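Local coordinates for cell shape determining protein MreC (Streptococcus pneumoniae, PDB 2QF4) that helps form and maintain cell shape through its major extracytoplasmic domain, probably as part of the elongasome that synthesises peripheral peptidoglycan, at residues E37-I42 / I161-N166; G45-S50 / I128-V133; S74-H79 / K114-G119; T82-I87 / S101-N106; D96-S101 / V149-D154. All blocks are in the same frame, centred on the assembly; numbering follows the deposited sequence. Where two conformers were deposited one is given.

Contact 1: E37-I42 / I161-N166; sequences ENMLAI and IELVGN
In the first of the two six-stranded antiparallel barrels of this domain, strand 40-43 runs beside strand 160-166, with L40 and V164 forming one hydrogen-bonded pair and I42 and E162 the next. The local strand directions differ by 143°, so the pairing is antiparallel but strongly twisted. V164 N donates to L40 O over 2.8 Å, and L40 N returns the bond to V164 O. At the other pair, I42 N reaches E162 O at 2.9 Å and E162 N reaches I42 O. Between them A41 and L163 make the non-hydrogen-bonded pair, where A41 CB packs 3.9 Å from L163 CD2 and 3.8 Å from I161 CG2. On the face bearing L40, I42, E162 and V164, the side chains of I42 and E162 lie alongside each other, with I42 CG1 3.6 Å from E162 CB in the conformer given. M39 holds CG beside its own backbone N (chi1 -69°) and is extended beyond it; its SD meets L163 CB at 3.7 Å, the two side chains crossing at about a right angle. Past the paired region a water bridges N38 and N166, donating to N38 O and accepting from N166 N. N38 ND2 makes a long, weak bond to N166 O and also bonds N124 OD1, while N38 OD1 bonds S36 OG. Backbone bonds of A41 to strand 46-54, and of I161 and L163 to strand 6-16, occupy the other edge of each strand. Main-chain polarity is thus met by neighbouring strands, direct bonds giving way to water and amide groups where the pairing ends.

Contact 2: G45-S50 / I128-V133; sequences GGLIGS and IPVGEV
With CG anti to its backbone N (chi1 -170°) and chi2 at 65° setting the delta carbons, L47 places CD2 3.9 Å from V130 CG2, the V130 methyl that lies beside its own backbone N. The two side chains run side by side in the same direction. This is an interface between the two beta barrels: strand 46-54 belongs to the first, strand 126-137 to the second, and their local directions are 85° apart, which rules out ordinary sheet pairing. One direct backbone bond nevertheless joins them, from L47 N to P129 O at 2.8 Å, with the donor lying almost on the extension of the carbonyl bond. I128 CG2 flanks it, 3.7 Å from L47 N and 4.0 Å from L47 CB. At the exposed margin, the pyrrolidine ring of P129 brings CD to 3.4 Å from G45 O. Both strands carry a classic beta bulge close by, at I48 and G49 in one and at V130 and G131 in the other, where each strand pairs within its own barrel. A second polar link is indirect: one water donates to L47 O and to V130 O, each at 2.8 Å.

Contact 3: S74-H79 / K114-G119; sequences SVKIQH and KVTTGG
Strands 74-79 and 114-118 run antiparallel, their local directions 139° apart, and hydrogen-bonded and non-hydrogen-bonded pairs alternate along them. K76 and T116 form a hydrogen-bonded pair, K76 N donating to T116 O at 2.8 Å and T116 N to K76 O at 3.0 Å; I77 and V115 form the non-hydrogen-bonded pair beside it. Beyond the V75-T117 pair, whose side chains diverge, G118 N donates to S74 O at 2.9 Å. That bond is straight at the hydrogen, yet the donor stands 59° out of the carbonyl plane. A water bonded to G119 N also lies within bonding distance of S74 O and probably donates to it. On the face of I77 and V115, these two side chains lie side by side, I77 CG1 4.1 Å from V115 CG2. V115 CG1 also touches V75 CB, and I100 packs against V75 and V115. On the face of K76 and T116, the extended K76 chain, in the conformer given, passes T116 with its CE 3.4 Å from T116 OG1 and 3.5 Å from T117 O. Its ammonium continues to a salt bridge with D127, and a water links K76 NZ to G118 O, so the charge is tied down within the same sheet. S74 OG, anti to its backbone N (chi1 166°), comes 3.3 Å from G118 CA and bonds L120 N. These are the first and fourth strands of the second barrel, the two that end its strand order; their pairing closes the cylinder, as in the six-stranded barrels of the chymotrypsin-like (alpha-lytic protease) fold.

Contact 4: T82-I87 / S101-N106; sequences TTIYGI and SQLNSN
S101 ends strand 97-101, forming an antiparallel hydrogen-bonded pair with I87 in the second barrel: I87 N donates to S101 O at 2.9 Å and S101 N to I87 O. From here the chain leaves regular sheet yet continues to follow strand 82-92, running nearly antiparallel to it. Q102 takes left-handed backbone angles, and its extended side chain brings OE1 to 3.4 Å from I87 CD1. L103 CA lies 3.2 Å from Y85 O in a CA-H...O contact, while L103 CB packs on I84 CG2. N104 grips Y85 twice. Its backbone N donates to Y85 O at 2.9 Å, and its side-chain OD1 accepts from Y85 N at 2.9 Å, with that donor 60° above the amide plane. A chi1 of 81° sets N104 CG beside Y85 CB, the two side chains pointing the same way; amide and phenol ring planes are 77° apart. The other end of the N104 amide is bridged to the strand by a water, which accepts from N104 ND2 at 3.0 Å and donates to T83 O. S105 OG bonds S107 N, and S105 CB meets I84 CG1 at 3.8 Å.

Contact 5: D96-S101 / V149-D154; sequences DVLKIS and VKLSAD
V149 O receives two donors from the neighbouring strand: L98 N at 2.8 Å, lying in the carbonyl plane, and the CA-H of V97, whose CA is 3.3 Å away. The second is the weaker CA-H...O kind, bent at the hydrogen to 125°. In return V149 N donates to L98 O at 2.9 Å, again in the plane of the carbonyl, and the two bonds define L98 and V149 as an antiparallel hydrogen-bonded pair. Strand 97-101 meets strand 146-151 here in the second barrel, between strands 82-92 and 126-137, and the local directions diverge from antiparallel to 131°. Just before L98, D96 and V97 form a G1 beta bulge, with D96 at positive phi. On the face of L98 and V149, L98 CB faces V149 CB at 4.2 Å. L98 holds CG anti to its backbone N (chi1 -169°), beside the carbonyl carbon, and its CD2 touches L151 CD2 at 3.9 Å, the two leucines crossing at about a right angle. I88 and V130 also pack on L98. I100 crosses V149 obliquely, its CD1 3.5 Å from V149 CG2, tighter than usual for two methyl carbons, with V115 packing on both residues. Beyond the direct bonds, a water donates to D96 O and accepts from L151 N at 2.9 Å.

Contacts 1, 3, 4 and 5 pair strands or follow a strand edge inside one of two six-stranded barrels, the first holding contact 1 and the second the other three; contact 2 joins the barrels. Along the chain, contact 1 spans the others, its strands enclosing the whole second barrel. Contact 2 touches contact 1 through strands 40-43 and 46-54, and contacts 3 and 5 through strand 126-137, with centres about 12, 9 and 8 Å away. Contacts 4 and 5 share S101, and contacts 3 and 5 meet in the barrel interior. Contact 4 is about 23 Å from contact 1 between centres, on opposite sides of the chain's centre, so the contacts sample both barrels and the interface between them.

Contact 1: E37-I42 / I161-N166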
# COMPACT_ATOMS: atom_id res chain seq x y z
N GLU A 37 -2.29 -4.75 13.56
CA GLU A 37 -1.70 -5.48 12.47
C GLU A 37 -2.48 -5.24 11.14
O GLU A 37 -1.95 -5.59 10.08
CB GLU A 37 -1.67 -7.01 12.75
CG GLU A 37 -2.01 -7.58 14.14
CD GLU A 37 -1.24 -7.03 15.31
OE1 GLU A 37 -0.07 -7.40 15.51
OE2 GLU A 37 -1.85 -6.29 16.09
N ASN A 38 -3.68 -4.67 11.16
CA ASN A 38 -4.43 -4.40 9.93
C ASN A 38 -4.05 -3.09 9.34
O ASN A 38 -4.66 -2.69 8.36
CB ASN A 38 -6.02 -4.48 10.08
CG ASN A 38 -6.68 -3.26 10.83
OD1 ASN A 38 -6.02 -2.55 11.60
ND2 ASN A 38 -7.99 -3.03 10.60
N MET A 39 -3.07 -2.37 9.94
CA MET A 39 -2.86 -1.00 9.56
C MET A 39 -1.93 -0.83 8.39
O MET A 39 -0.94 -1.53 8.21
CB MET A 39 -2.38 -0.16 10.75
CG MET A 39 -3.45 0.04 11.82
SD MET A 39 -2.81 0.97 13.20
CE MET A 39 -4.40 1.51 13.94
N LEU A 40 -2.29 0.16 7.60
CA LEU A 40 -1.47 0.71 6.53
C LEU A 40 -0.79 1.96 7.03
O LEU A 40 -1.13 2.47 8.09
CB LEU A 40 -2.29 0.93 5.27
CG LEU A 40 -2.78 -0.36 4.58
CD1 LEU A 40 -3.67 -0.03 3.39
CD2 LEU A 40 -1.57 -1.18 4.10
N ALA A 41 0.21 2.42 6.30
CA ALA A 41 1.04 3.54 6.69
C ALA A 41 1.07 4.58 5.58
O ALA A 41 1.28 4.25 4.40
CB ALA A 41 2.46 3.04 6.99
N ILE A 42 0.85 5.84 5.96
CA ILE A 42 0.76 6.97 5.05
C ILE A 42 1.74 8.09 5.40
O ILE A 42 2.10 8.33 6.56
CB ILE A 42 -0.72 7.49 4.97
CG1 ILE A 42 -1.17 8.33 6.10
CG2 ILE A 42 -1.68 6.32 4.81
CD1 ILE A 42 -2.45 9.11 5.78
N ILE A 161 5.04 9.28 10.49
CA ILE A 161 4.20 8.42 9.67
C ILE A 161 2.88 8.24 10.38
O ILE A 161 2.83 8.12 11.58
CB ILE A 161 4.89 7.06 9.47
CG1 ILE A 161 6.22 7.23 8.73
CG2 ILE A 161 3.99 6.04 8.78
CD1 ILE A 161 6.15 7.73 7.32
N GLU A 162 1.80 8.22 9.61
CA GLU A 162 0.49 7.93 10.14
C GLU A 162 0.05 6.51 9.82
O GLU A 162 -0.00 6.11 8.67
CB GLU A 162 -0.52 8.93 9.58
CG GLU A 162 -1.90 8.80 10.22
CD GLU A 162 -2.88 9.81 9.71
OE1 GLU A 162 -2.47 10.92 9.32
OE2 GLU A 162 -4.07 9.54 9.73
N LEU A 163 -0.25 5.74 10.84
CA LEU A 163 -0.83 4.41 10.69
C LEU A 163 -2.34 4.55 10.66
O LEU A 163 -2.93 5.36 11.38
CB LEU A 163 -0.45 3.53 11.87
CG LEU A 163 1.04 3.30 12.11
CD1 LEU A 163 1.21 2.41 13.32
CD2 LEU A 163 1.72 2.76 10.83
N VAL A 164 -3.00 3.76 9.80
CA VAL A 164 -4.46 3.87 9.59
C VAL A 164 -5.01 2.45 9.49
O VAL A 164 -4.53 1.62 8.71
CB VAL A 164 -4.80 4.65 8.30
CG1 VAL A 164 -6.32 4.82 8.10
CG2 VAL A 164 -4.14 6.05 8.27
N GLY A 165 -6.05 2.17 10.26
CA GLY A 165 -6.75 0.88 10.21
C GLY A 165 -8.26 1.08 10.20
O GLY A 165 -8.75 2.11 10.57
N ASN A 166 -8.99 0.07 9.74
CA ASN A 166 -10.43 0.10 9.74
C ASN A 166 -10.88 -0.05 11.17
O ASN A 166 -10.40 -0.92 11.86
CB ASN A 166 -10.95 -1.09 8.90
CG ASN A 166 -12.37 -0.92 8.46
OD1 ASN A 166 -13.23 -0.52 9.23
ND2 ASN A 166 -12.63 -1.31 7.24
O HOH W 1 -7.36 -1.71 8.10

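Contact 2: G45-S50 / I128-V133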
# COMPACT_ATOMS: atom_id res chain seq x y z
N GLY A 45 0.02 12.33 2.38
CA GLY A 45 -1.29 12.03 1.77
C GLY A 45 -1.45 10.68 1.08
O GLY A 45 -2.57 10.33 0.65
N GLY A 46 -0.37 9.91 0.97
CA GLY A 46 -0.44 8.69 0.21
C GLY A 46 0.13 7.48 0.92
O GLY A 46 0.86 7.57 1.93
N LEU A 47 -0.17 6.31 0.36
CA LEU A 47 0.32 5.06 0.93
C LEU A 47 1.83 4.92 0.77
O LEU A 47 2.37 5.09 -0.31
CB LEU A 47 -0.33 3.88 0.21
CG LEU A 47 -0.10 2.51 0.87
CD1 LEU A 47 -0.76 2.45 2.27
CD2 LEU A 47 -0.59 1.39 -0.05
N ILE A 48 2.49 4.60 1.89
CA ILE A 48 3.95 4.35 1.85
C ILE A 48 4.35 2.97 2.34
O ILE A 48 5.46 2.57 2.11
CB ILE A 48 4.75 5.48 2.53
CG1 ILE A 48 4.45 5.63 4.03
CG2 ILE A 48 4.52 6.80 1.79
CD1 ILE A 48 5.14 4.61 4.91
N GLY A 49 3.44 2.21 2.92
CA GLY A 49 3.78 0.90 3.41
C GLY A 49 2.66 0.26 4.19
O GLY A 49 1.56 0.78 4.26
N SER A 50 2.99 -0.88 4.79
CA SER A 50 2.06 -1.70 5.58
C SER A 50 2.74 -2.08 6.87
O SER A 50 3.95 -2.25 6.90
CB SER A 50 1.63 -2.94 4.79
OG SER A 50 2.76 -3.64 4.31
N ILE A 128 -7.19 5.01 0.18
CA ILE A 128 -5.96 5.73 0.40
C ILE A 128 -5.25 5.86 -0.96
O ILE A 128 -5.09 4.86 -1.66
CB ILE A 128 -5.04 4.99 1.36
CG1 ILE A 128 -5.69 4.82 2.73
CG2 ILE A 128 -3.69 5.71 1.48
CD1 ILE A 128 -4.95 3.83 3.65
N PRO A 129 -4.83 7.08 -1.35
CA PRO A 129 -4.11 7.22 -2.63
C PRO A 129 -2.85 6.36 -2.66
O PRO A 129 -2.07 6.38 -1.72
CB PRO A 129 -3.78 8.73 -2.69
CG PRO A 129 -4.83 9.35 -1.83
CD PRO A 129 -5.04 8.39 -0.72
N VAL A 130 -2.64 5.70 -3.80
CA VAL A 130 -1.42 4.91 -4.06
C VAL A 130 -0.59 5.52 -5.18
O VAL A 130 0.62 5.74 -5.01
CB VAL A 130 -1.78 3.45 -4.38
CG1 VAL A 130 -0.53 2.62 -4.71
CG2 VAL A 130 -2.49 2.84 -3.19
N GLY A 131 -1.22 5.82 -6.31
CA GLY A 131 -0.50 6.38 -7.44
C GLY A 131 -1.34 6.36 -8.68
O GLY A 131 -2.57 6.31 -8.60
N GLU A 132 -0.66 6.40 -9.82
CA GLU A 132 -1.35 6.39 -11.11
C GLU A 132 -0.73 5.34 -11.99
O GLU A 132 0.49 5.08 -11.93
CB GLU A 132 -1.32 7.74 -11.79
CG GLU A 132 0.00 8.21 -12.21
CD GLU A 132 -0.05 9.57 -12.91
OE1 GLU A 132 -1.15 10.02 -13.29
OE2 GLU A 132 1.04 10.17 -13.05
N VAL A 133 -1.56 4.72 -12.83
CA VAL A 133 -1.09 3.71 -13.73
C VAL A 133 -0.09 4.26 -14.72
O VAL A 133 -0.29 5.34 -15.30
CB VAL A 133 -2.29 3.08 -14.51
CG1 VAL A 133 -1.80 2.18 -15.62
CG2 VAL A 133 -3.20 2.33 -13.53
O HOH W 2 2.05 6.44 -2.76

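Contact 3: S74-H79 / K114-G119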
# COMPACT_ATOMS: atom_id res chain seq x y z
N SER A 74 -4.44 -5.05 -0.82
CA SER A 74 -5.50 -4.82 -1.80
C SER A 74 -5.46 -3.41 -2.36
O SER A 74 -5.37 -2.45 -1.60
CB SER A 74 -6.84 -5.06 -1.08
OG SER A 74 -7.95 -4.58 -1.83
N VAL A 75 -5.55 -3.29 -3.68
CA VAL A 75 -5.65 -2.02 -4.38
C VAL A 75 -6.77 -2.09 -5.39
O VAL A 75 -7.24 -3.16 -5.76
CB VAL A 75 -4.31 -1.62 -5.08
CG1 VAL A 75 -3.24 -1.36 -4.02
CG2 VAL A 75 -3.84 -2.66 -6.10
N LYS A 76 -7.18 -0.91 -5.82
CA LYS A 76 -8.16 -0.80 -6.87
C LYS A 76 -7.77 0.34 -7.81
O LYS A 76 -7.12 1.31 -7.46
CB LYS A 76 -9.58 -0.63 -6.32
CG LYS A 76 -9.80 0.59 -5.54
CD LYS A 76 -11.18 0.63 -4.90
CE LYS A 76 -11.34 1.86 -4.05
NZ LYS A 76 -12.71 1.93 -3.43
N ILE A 77 -8.15 0.14 -9.07
CA ILE A 77 -7.83 1.02 -10.19
C ILE A 77 -9.16 1.51 -10.76
O ILE A 77 -10.03 0.70 -11.07
CB ILE A 77 -7.06 0.26 -11.27
CG1 ILE A 77 -5.77 -0.37 -10.71
CG2 ILE A 77 -6.74 1.16 -12.44
CD1 ILE A 77 -5.10 -1.40 -11.63
N GLN A 78 -9.28 2.83 -10.93
CA GLN A 78 -10.49 3.39 -11.51
C GLN A 78 -10.28 3.69 -12.97
O GLN A 78 -9.40 4.46 -13.32
CB GLN A 78 -10.88 4.67 -10.74
CG GLN A 78 -12.31 5.12 -10.99
CD GLN A 78 -13.36 4.09 -10.57
OE1 GLN A 78 -13.14 3.27 -9.66
NE2 GLN A 78 -14.53 4.15 -11.21
N HIS A 79 -11.07 3.06 -13.83
CA HIS A 79 -11.02 3.28 -15.26
C HIS A 79 -12.40 3.74 -15.70
O HIS A 79 -13.32 2.93 -15.86
CB HIS A 79 -10.63 2.02 -16.00
CG HIS A 79 -10.50 2.21 -17.47
ND1 HIS A 79 -9.38 2.79 -18.02
CD2 HIS A 79 -11.35 1.96 -18.49
CE1 HIS A 79 -9.53 2.85 -19.33
NE2 HIS A 79 -10.72 2.35 -19.64
N LYS A 114 -6.30 6.24 -11.78
CA LYS A 114 -5.94 6.38 -10.38
C LYS A 114 -6.03 5.07 -9.62
O LYS A 114 -6.97 4.30 -9.77
CB LYS A 114 -6.85 7.42 -9.70
CG LYS A 114 -6.70 8.83 -10.28
CD LYS A 114 -5.34 9.43 -10.00
CE LYS A 114 -5.32 10.97 -10.18
NZ LYS A 114 -5.78 11.42 -11.52
N VAL A 115 -5.04 4.86 -8.75
CA VAL A 115 -4.92 3.68 -7.94
C VAL A 115 -5.00 4.06 -6.48
O VAL A 115 -4.32 4.99 -6.05
CB VAL A 115 -3.58 2.93 -8.21
CG1 VAL A 115 -3.52 1.61 -7.48
CG2 VAL A 115 -3.38 2.76 -9.69
N THR A 116 -5.89 3.39 -5.76
CA THR A 116 -6.10 3.62 -4.33
C THR A 116 -6.15 2.26 -3.64
O THR A 116 -6.21 1.21 -4.27
CB THR A 116 -7.42 4.41 -4.09
OG1 THR A 116 -8.50 3.69 -4.68
CG2 THR A 116 -7.32 5.79 -4.68
N THR A 117 -6.13 2.26 -2.30
CA THR A 117 -6.26 0.99 -1.61
C THR A 117 -7.68 0.47 -1.78
O THR A 117 -8.65 1.22 -1.90
CB THR A 117 -5.85 1.07 -0.16
OG1 THR A 117 -6.63 2.09 0.52
CG2 THR A 117 -4.35 1.38 -0.03
N GLY A 118 -7.81 -0.85 -1.84
CA GLY A 118 -9.06 -1.51 -2.11
C GLY A 118 -9.88 -1.91 -0.92
O GLY A 118 -11.10 -2.10 -1.02
N GLY A 119 -9.24 -2.09 0.23
CA GLY A 119 -9.93 -2.49 1.47
C GLY A 119 -10.26 -3.97 1.61
O GLY A 119 -10.87 -4.33 2.60
O HOH W 3 -6.42 -2.16 0.99
O HOH W 4 -13.11 -0.70 -2.18
O HOH W 5 -8.88 7.19 -12.72

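Contact 4: T82-I87 / S101-N106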
# COMPACT_ATOMS: atom_id res chain seq x y z
N THR A 82 -15.62 2.10 -14.25
CA THR A 82 -15.39 0.75 -13.71
C THR A 82 -14.20 0.72 -12.78
O THR A 82 -13.29 1.50 -12.87
CB THR A 82 -15.11 -0.29 -14.80
OG1 THR A 82 -15.73 0.09 -16.03
CG2 THR A 82 -15.60 -1.70 -14.32
N THR A 83 -14.27 -0.21 -11.85
CA THR A 83 -13.22 -0.43 -10.85
C THR A 83 -12.64 -1.81 -11.02
O THR A 83 -13.38 -2.78 -11.14
CB THR A 83 -13.81 -0.28 -9.45
OG1 THR A 83 -14.56 0.95 -9.39
CG2 THR A 83 -12.74 -0.25 -8.40
N ILE A 84 -11.31 -1.90 -11.02
CA ILE A 84 -10.57 -3.15 -11.10
C ILE A 84 -9.80 -3.34 -9.81
O ILE A 84 -9.04 -2.45 -9.42
CB ILE A 84 -9.58 -3.15 -12.30
CG1 ILE A 84 -10.27 -2.81 -13.66
CG2 ILE A 84 -8.85 -4.50 -12.36
CD1 ILE A 84 -10.22 -1.38 -14.07
N TYR A 85 -9.99 -4.47 -9.16
CA TYR A 85 -9.25 -4.79 -7.93
C TYR A 85 -8.06 -5.68 -8.24
O TYR A 85 -8.12 -6.52 -9.14
CB TYR A 85 -10.20 -5.50 -6.94
CG TYR A 85 -11.18 -4.56 -6.27
CD1 TYR A 85 -12.31 -4.12 -6.94
CD2 TYR A 85 -10.96 -4.11 -4.99
CE1 TYR A 85 -13.20 -3.23 -6.34
CE2 TYR A 85 -11.86 -3.23 -4.37
CZ TYR A 85 -12.96 -2.78 -5.06
OH TYR A 85 -13.85 -1.91 -4.46
N GLY A 86 -7.02 -5.53 -7.44
CA GLY A 86 -5.84 -6.39 -7.51
C GLY A 86 -5.06 -6.31 -6.23
O GLY A 86 -5.56 -5.82 -5.22
N ILE A 87 -3.84 -6.81 -6.25
CA ILE A 87 -2.96 -6.76 -5.06
C ILE A 87 -1.58 -6.28 -5.50
O ILE A 87 -1.11 -6.53 -6.59
CB ILE A 87 -2.83 -8.06 -4.23
CG1 ILE A 87 -2.28 -9.18 -5.12
CG2 ILE A 87 -4.17 -8.46 -3.67
CD1 ILE A 87 -1.62 -10.37 -4.31
N SER A 101 -0.94 -7.21 -9.49
CA SER A 101 -1.48 -8.31 -10.27
C SER A 101 -2.73 -8.87 -9.60
O SER A 101 -3.33 -8.20 -8.77
CB SER A 101 -0.40 -9.35 -10.51
OG SER A 101 -0.13 -10.02 -9.32
N GLN A 102 -3.14 -10.04 -10.01
CA GLN A 102 -4.37 -10.70 -9.55
C GLN A 102 -5.57 -9.83 -9.81
O GLN A 102 -6.41 -9.60 -8.95
CB GLN A 102 -4.27 -11.11 -8.10
CG GLN A 102 -3.15 -12.12 -7.84
CD GLN A 102 -3.23 -12.79 -6.47
OE1 GLN A 102 -3.98 -12.39 -5.61
NE2 GLN A 102 -2.48 -13.85 -6.32
N LEU A 103 -5.65 -9.30 -11.03
CA LEU A 103 -6.73 -8.37 -11.37
C LEU A 103 -8.06 -9.08 -11.54
O LEU A 103 -8.13 -10.13 -12.13
CB LEU A 103 -6.38 -7.65 -12.65
CG LEU A 103 -5.02 -6.94 -12.70
CD1 LEU A 103 -4.80 -6.36 -14.12
CD2 LEU A 103 -4.97 -5.84 -11.65
N ASN A 104 -9.13 -8.47 -11.06
CA ASN A 104 -10.45 -9.10 -11.09
C ASN A 104 -11.25 -8.81 -12.34
O ASN A 104 -12.41 -9.16 -12.42
CB ASN A 104 -11.29 -8.78 -9.83
CG ASN A 104 -11.95 -7.45 -9.89
OD1 ASN A 104 -11.46 -6.53 -10.56
ND2 ASN A 104 -13.08 -7.31 -9.17
N SER A 105 -10.64 -8.18 -13.33
CA SER A 105 -11.35 -7.70 -14.53
C SER A 105 -10.42 -7.69 -15.72
O SER A 105 -9.21 -7.49 -15.55
CB SER A 105 -11.83 -6.26 -14.24
OG SER A 105 -12.38 -5.61 -15.33
N ASN A 106 -11.00 -7.84 -16.91
CA ASN A 106 -10.25 -7.62 -18.14
C ASN A 106 -10.56 -6.26 -18.76
O ASN A 106 -10.23 -6.04 -19.92
CB ASN A 106 -10.45 -8.74 -19.14
CG ASN A 106 -10.24 -10.05 -18.52
OD1 ASN A 106 -9.18 -10.29 -17.89
ND2 ASN A 106 -11.23 -10.90 -18.62
O HOH W 6 -14.63 -4.79 -9.59

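Contact 5: D96-S101 / V149-D154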
# COMPACT_ATOMS: atom_id res chain seq x y z
N ASP A 96 11.32 2.19 -11.40
CA ASP A 96 10.66 3.01 -10.36
C ASP A 96 9.12 2.92 -10.44
O ASP A 96 8.40 3.91 -10.45
CB ASP A 96 11.19 4.47 -10.37
CG ASP A 96 12.67 4.55 -10.03
OD1 ASP A 96 13.23 3.64 -9.37
OD2 ASP A 96 13.26 5.58 -10.40
N VAL A 97 8.63 1.70 -10.42
CA VAL A 97 7.20 1.45 -10.45
C VAL A 97 6.81 0.30 -9.54
O VAL A 97 7.49 -0.72 -9.43
CB VAL A 97 6.69 1.15 -11.90
CG1 VAL A 97 6.69 2.42 -12.75
CG2 VAL A 97 7.46 0.01 -12.56
N LEU A 98 5.65 0.48 -8.91
CA LEU A 98 4.95 -0.57 -8.16
C LEU A 98 4.29 -1.55 -9.13
O LEU A 98 3.80 -1.15 -10.17
CB LEU A 98 3.89 0.13 -7.31
CG LEU A 98 3.20 -0.69 -6.25
CD1 LEU A 98 4.13 -0.94 -5.09
CD2 LEU A 98 1.92 0.05 -5.84
N LYS A 99 4.27 -2.82 -8.75
CA LYS A 99 3.68 -3.89 -9.54
C LYS A 99 2.43 -4.43 -8.88
O LYS A 99 2.46 -4.76 -7.68
CB LYS A 99 4.68 -5.05 -9.69
CG LYS A 99 5.92 -4.59 -10.45
CD LYS A 99 7.09 -5.59 -10.36
CE LYS A 99 6.85 -6.79 -11.22
NZ LYS A 99 8.16 -7.44 -11.59
N ILE A 100 1.37 -4.53 -9.67
CA ILE A 100 0.06 -5.03 -9.20
C ILE A 100 -0.37 -6.17 -10.10
O ILE A 100 -0.19 -6.15 -11.31
CB ILE A 100 -0.96 -3.88 -9.24
CG1 ILE A 100 -0.56 -2.81 -8.14
CG2 ILE A 100 -2.38 -4.38 -9.04
CD1 ILE A 100 -1.28 -1.47 -8.33
N SER A 101 -0.94 -7.21 -9.49
CA SER A 101 -1.48 -8.31 -10.27
C SER A 101 -2.73 -8.87 -9.60
O SER A 101 -3.33 -8.20 -8.77
CB SER A 101 -0.40 -9.35 -10.51
OG SER A 101 -0.13 -10.02 -9.32
N VAL A 149 2.65 0.99 -11.70
CA VAL A 149 2.10 2.18 -11.11
C VAL A 149 3.20 3.10 -10.59
O VAL A 149 4.15 2.66 -9.93
CB VAL A 149 1.15 1.79 -9.96
CG1 VAL A 149 0.67 2.98 -9.10
CG2 VAL A 149 -0.06 1.00 -10.48
N LYS A 150 3.04 4.39 -10.86
CA LYS A 150 3.93 5.41 -10.32
C LYS A 150 3.37 5.86 -8.98
O LYS A 150 2.27 6.39 -8.91
CB LYS A 150 4.04 6.59 -11.28
CG LYS A 150 4.95 7.68 -10.77
CD LYS A 150 5.05 8.86 -11.69
CE LYS A 150 6.26 9.74 -11.35
NZ LYS A 150 6.48 10.77 -12.37
N LEU A 151 4.14 5.67 -7.93
CA LEU A 151 3.72 6.04 -6.57
C LEU A 151 3.57 7.52 -6.42
O LEU A 151 4.40 8.28 -6.90
CB LEU A 151 4.74 5.50 -5.55
CG LEU A 151 4.82 3.97 -5.42
CD1 LEU A 151 5.99 3.54 -4.58
CD2 LEU A 151 3.52 3.45 -4.83
N SER A 152 2.52 7.96 -5.75
CA SER A 152 2.37 9.40 -5.52
C SER A 152 3.00 9.92 -4.23
O SER A 152 3.14 11.13 -4.09
CB SER A 152 0.93 9.82 -5.65
OG SER A 152 0.14 9.02 -4.85
N ALA A 153 3.40 9.05 -3.32
CA ALA A 153 4.05 9.45 -2.09
C ALA A 153 5.28 8.59 -1.83
O ALA A 153 5.41 7.46 -2.30
CB ALA A 153 3.10 9.30 -0.97
N ASP A 154 6.18 9.13 -1.02
CA ASP A 154 7.31 8.38 -0.49
C ASP A 154 7.68 8.94 0.86
O ASP A 154 7.00 9.82 1.40
CB ASP A 154 8.50 8.32 -1.46
CG ASP A 154 9.12 9.66 -1.70
OD1 ASP A 154 9.55 9.93 -2.85
OD2 ASP A 154 9.20 10.48 -0.76
O HOH W 7 6.90 4.83 -8.29